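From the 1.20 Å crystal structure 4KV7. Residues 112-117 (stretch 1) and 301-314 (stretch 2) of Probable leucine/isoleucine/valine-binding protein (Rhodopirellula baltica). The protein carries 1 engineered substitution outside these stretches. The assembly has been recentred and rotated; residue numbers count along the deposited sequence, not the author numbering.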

# COMPACT_ATOMS: atom_id res chain seq x y z
N PHE A 112 -4.26 5.18 -13.93
CA PHE A 112 -3.28 5.11 -12.86
C PHE A 112 -3.93 4.20 -11.82
O PHE A 112 -4.75 4.65 -11.00
CB PHE A 112 -3.01 6.52 -12.32
CG PHE A 112 -1.84 6.62 -11.39
CD1 PHE A 112 -0.55 6.75 -11.88
CD2 PHE A 112 -2.02 6.59 -10.02
CE1 PHE A 112 0.53 6.85 -11.02
CE2 PHE A 112 -0.93 6.69 -9.16
CZ PHE A 112 0.34 6.82 -9.66
N PHE A 113 -3.62 2.91 -11.89
CA PHE A 113 -4.42 1.88 -11.23
C PHE A 113 -3.66 1.13 -10.14
O PHE A 113 -2.54 0.67 -10.36
CB PHE A 113 -4.96 0.86 -12.26
CG PHE A 113 -5.68 -0.29 -11.62
CD1 PHE A 113 -6.86 -0.06 -10.93
CD2 PHE A 113 -5.19 -1.58 -11.69
CE1 PHE A 113 -7.52 -1.09 -10.30
CE2 PHE A 113 -5.86 -2.62 -11.07
CZ PHE A 113 -7.02 -2.38 -10.37
N GLY A 114 -4.28 1.03 -8.97
CA GLY A 114 -3.76 0.19 -7.90
C GLY A 114 -2.50 0.69 -7.24
O GLY A 114 -1.68 -0.11 -6.77
N ALA A 115 -2.33 2.00 -7.18
CA ALA A 115 -1.14 2.57 -6.53
C ALA A 115 -1.03 2.15 -5.06
O ALA A 115 -2.02 2.15 -4.32
CB ALA A 115 -1.16 4.08 -6.66
N PHE A 116 0.18 1.79 -4.65
CA PHE A 116 0.48 1.41 -3.27
C PHE A 116 0.62 2.68 -2.45
O PHE A 116 1.72 3.19 -2.21
CB PHE A 116 1.74 0.53 -3.27
CG PHE A 116 2.11 -0.07 -1.93
CD1 PHE A 116 2.99 0.57 -1.08
CD2 PHE A 116 1.63 -1.32 -1.55
CE1 PHE A 116 3.37 0.01 0.13
CE2 PHE A 116 2.01 -1.89 -0.33
CZ PHE A 116 2.87 -1.22 0.50
N THR A 117 -0.54 3.22 -2.08
CA THR A 117 -0.63 4.43 -1.27
C THR A 117 -2.09 4.65 -0.92
O THR A 117 -2.96 4.60 -1.79
CB THR A 117 -0.11 5.74 -1.95
OG1 THR A 117 -0.76 6.87 -1.35
CG2 THR A 117 -0.36 5.74 -3.46
N PHE A 301 2.50 -9.19 2.68
CA PHE A 301 1.30 -8.42 2.42
C PHE A 301 1.47 -7.55 1.18
O PHE A 301 0.50 -7.25 0.51
CB PHE A 301 0.92 -7.53 3.61
CG PHE A 301 0.75 -8.28 4.91
CD1 PHE A 301 -0.33 -9.13 5.12
CD2 PHE A 301 1.68 -8.13 5.92
CE1 PHE A 301 -0.46 -9.83 6.31
CE2 PHE A 301 1.55 -8.83 7.12
CZ PHE A 301 0.47 -9.67 7.31
N VAL A 302 2.71 -7.14 0.91
CA VAL A 302 2.98 -6.25 -0.21
C VAL A 302 2.77 -6.98 -1.54
O VAL A 302 2.06 -6.50 -2.43
CB VAL A 302 4.40 -5.66 -0.12
CG1 VAL A 302 4.67 -4.76 -1.31
CG2 VAL A 302 4.58 -4.88 1.18
N SER A 303 3.38 -8.15 -1.69
CA SER A 303 3.18 -8.86 -2.94
C SER A 303 1.75 -9.39 -3.09
O SER A 303 1.27 -9.51 -4.21
CB SER A 303 4.20 -9.97 -3.17
OG SER A 303 4.19 -10.92 -2.12
N LEU A 304 1.07 -9.70 -1.98
CA LEU A 304 -0.33 -10.06 -2.07
C LEU A 304 -1.14 -8.91 -2.65
O LEU A 304 -1.99 -9.11 -3.51
CB LEU A 304 -0.87 -10.49 -0.71
CG LEU A 304 -2.37 -10.73 -0.61
CD1 LEU A 304 -2.83 -11.77 -1.64
CD2 LEU A 304 -2.71 -11.22 0.79
N GLU A 305 -0.86 -7.68 -2.21
CA GLU A 305 -1.53 -6.52 -2.80
C GLU A 305 -1.22 -6.40 -4.30
O GLU A 305 -2.12 -6.14 -5.10
CB GLU A 305 -1.18 -5.23 -2.06
CG GLU A 305 -1.94 -4.01 -2.56
CD GLU A 305 -1.73 -2.78 -1.71
OE1 GLU A 305 -1.12 -2.87 -0.62
OE2 GLU A 305 -2.18 -1.69 -2.13
N GLY A 306 0.04 -6.58 -4.69
CA GLY A 306 0.40 -6.50 -6.09
C GLY A 306 -0.32 -7.56 -6.92
O GLY A 306 -0.81 -7.29 -8.03
N TYR A 307 -0.42 -8.76 -6.38
CA TYR A 307 -1.13 -9.85 -7.02
C TYR A 307 -2.61 -9.51 -7.22
O TYR A 307 -3.18 -9.76 -8.28
CB TYR A 307 -0.95 -11.15 -6.23
CG TYR A 307 -1.74 -12.30 -6.79
CD1 TYR A 307 -1.28 -13.02 -7.88
CD2 TYR A 307 -2.96 -12.66 -6.22
CE1 TYR A 307 -2.02 -14.07 -8.40
CE2 TYR A 307 -3.70 -13.71 -6.73
CZ TYR A 307 -3.23 -14.41 -7.82
OH TYR A 307 -4.00 -15.44 -8.29
N ILE A 308 -3.24 -8.95 -6.19
CA ILE A 308 -4.64 -8.52 -6.28
C ILE A 308 -4.83 -7.47 -7.36
O ILE A 308 -5.76 -7.57 -8.17
CB ILE A 308 -5.13 -7.99 -4.92
CG1 ILE A 308 -5.29 -9.17 -3.96
CG2 ILE A 308 -6.44 -7.21 -5.07
CD1 ILE A 308 -5.42 -8.79 -2.50
N VAL A 309 -3.95 -6.49 -7.40
CA VAL A 309 -3.98 -5.48 -8.45
C VAL A 309 -3.88 -6.13 -9.84
O VAL A 309 -4.66 -5.81 -10.74
CB VAL A 309 -2.89 -4.42 -8.20
CG1 VAL A 309 -2.75 -3.50 -9.40
CG2 VAL A 309 -3.22 -3.62 -6.96
N GLY A 310 -2.92 -7.04 -10.01
CA GLY A 310 -2.77 -7.74 -11.27
C GLY A 310 -4.02 -8.53 -11.63
O GLY A 310 -4.46 -8.52 -12.79
N ARG A 311 -4.61 -9.22 -10.66
CA ARG A 311 -5.82 -10.00 -10.89
C ARG A 311 -6.98 -9.12 -11.34
O ARG A 311 -7.71 -9.48 -12.26
CB ARG A 311 -6.23 -10.78 -9.63
CG ARG A 311 -5.43 -12.05 -9.35
CD ARG A 311 -5.82 -13.18 -10.30
NE ARG A 311 -7.23 -13.52 -10.15
CZ ARG A 311 -7.70 -14.38 -9.24
NH1 ARG A 311 -6.87 -15.00 -8.41
NH2 ARG A 311 -9.00 -14.62 -9.18
N ILE A 312 -7.16 -7.98 -10.70
CA ILE A 312 -8.24 -7.07 -11.07
C ILE A 312 -8.02 -6.50 -12.47
O ILE A 312 -8.96 -6.44 -13.28
CB ILE A 312 -8.42 -5.94 -10.05
CG1 ILE A 312 -8.79 -6.52 -8.68
CG2 ILE A 312 -9.47 -4.94 -10.52
CD1 ILE A 312 -8.72 -5.51 -7.55
N LEU A 313 -6.79 -6.10 -12.76
CA LEU A 313 -6.45 -5.60 -14.08
C LEU A 313 -6.75 -6.63 -15.17
O LEU A 313 -7.38 -6.31 -16.19
CB LEU A 313 -4.97 -5.23 -14.13
CG LEU A 313 -4.48 -4.71 -15.48
CD1 LEU A 313 -5.18 -3.42 -15.86
CD2 LEU A 313 -2.97 -4.55 -15.44
N VAL A 314 -6.32 -7.88 -14.95
CA VAL A 314 -6.58 -8.94 -15.92
C VAL A 314 -8.08 -9.18 -16.10
O VAL A 314 -8.56 -9.32 -17.23
CB VAL A 314 -5.83 -10.23 -15.54
CG1 VAL A 314 -6.33 -11.42 -16.35
CG2 VAL A 314 -4.31 -10.04 -15.71
O HOH W 1 -3.14 -1.29 -4.62

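Segments far apart in sequence can be joined without a single direct hydrogen bond, provided that large apolar side chains pack against the side chains of a helix and the few polar groups find other partners. The contact between residues 112-117 and the helix 301-314, which buries 389 Å² counted over both sides, illustrates the principle. At its apolar centre lies Phe-113, whose CA-to-CB bond points toward the helix and whose t rotamer (chi1 175°) brings the ring against Val-309, Ile-312 and Leu-313. Its CZ packs 3.5 Å from Ile-312 CG2, its CE2 lies 3.6 Å from Val-309 CG1, and the same CE2 approaches Leu-313 CB at 4.1 Å. Val-309, Ile-312 and Leu-313 are spaced to share one side of a helix, so one flat ring can touch all three. The ring edge also meets the helix backbone, with Phe-113 CE2 3.4 Å from Val-309 O, a carbonyl already engaged by Leu-313 N within the helix.

The next residue allows the two stretches to come close. Gly-114 CA and Val-309 CA are 5.7 Å apart, and a CB in ideal position on Gly-114 would fall 2.6 Å from Val-309 CG1, a clash; its positive phi also favours glycine. Val-309 CG1 occupies the room a CB would need, and Val-309 CG2 lies 3.8 Å from Gly-114 O. Ala-115 then turns its methyl away.

The CA-to-CB bond of Phe-116 points sideways, but the end of its ring comes nearer the helix, placing Phe-116 CE2 4.0 Å from Val-302 CG1 and 3.3 Å from Glu-305 OE1. Here the contact becomes polar. The extended Glu-305 carries its buried carboxylate to the loop, where one water donates to Glu-305 OE2 (2.7 Å from the water O) and, more weakly, to Gly-114 O (2.9 Å from the water O). This water bridge links the stretches, while both carboxylate oxygens find further hydrogen bonds elsewhere in the structure.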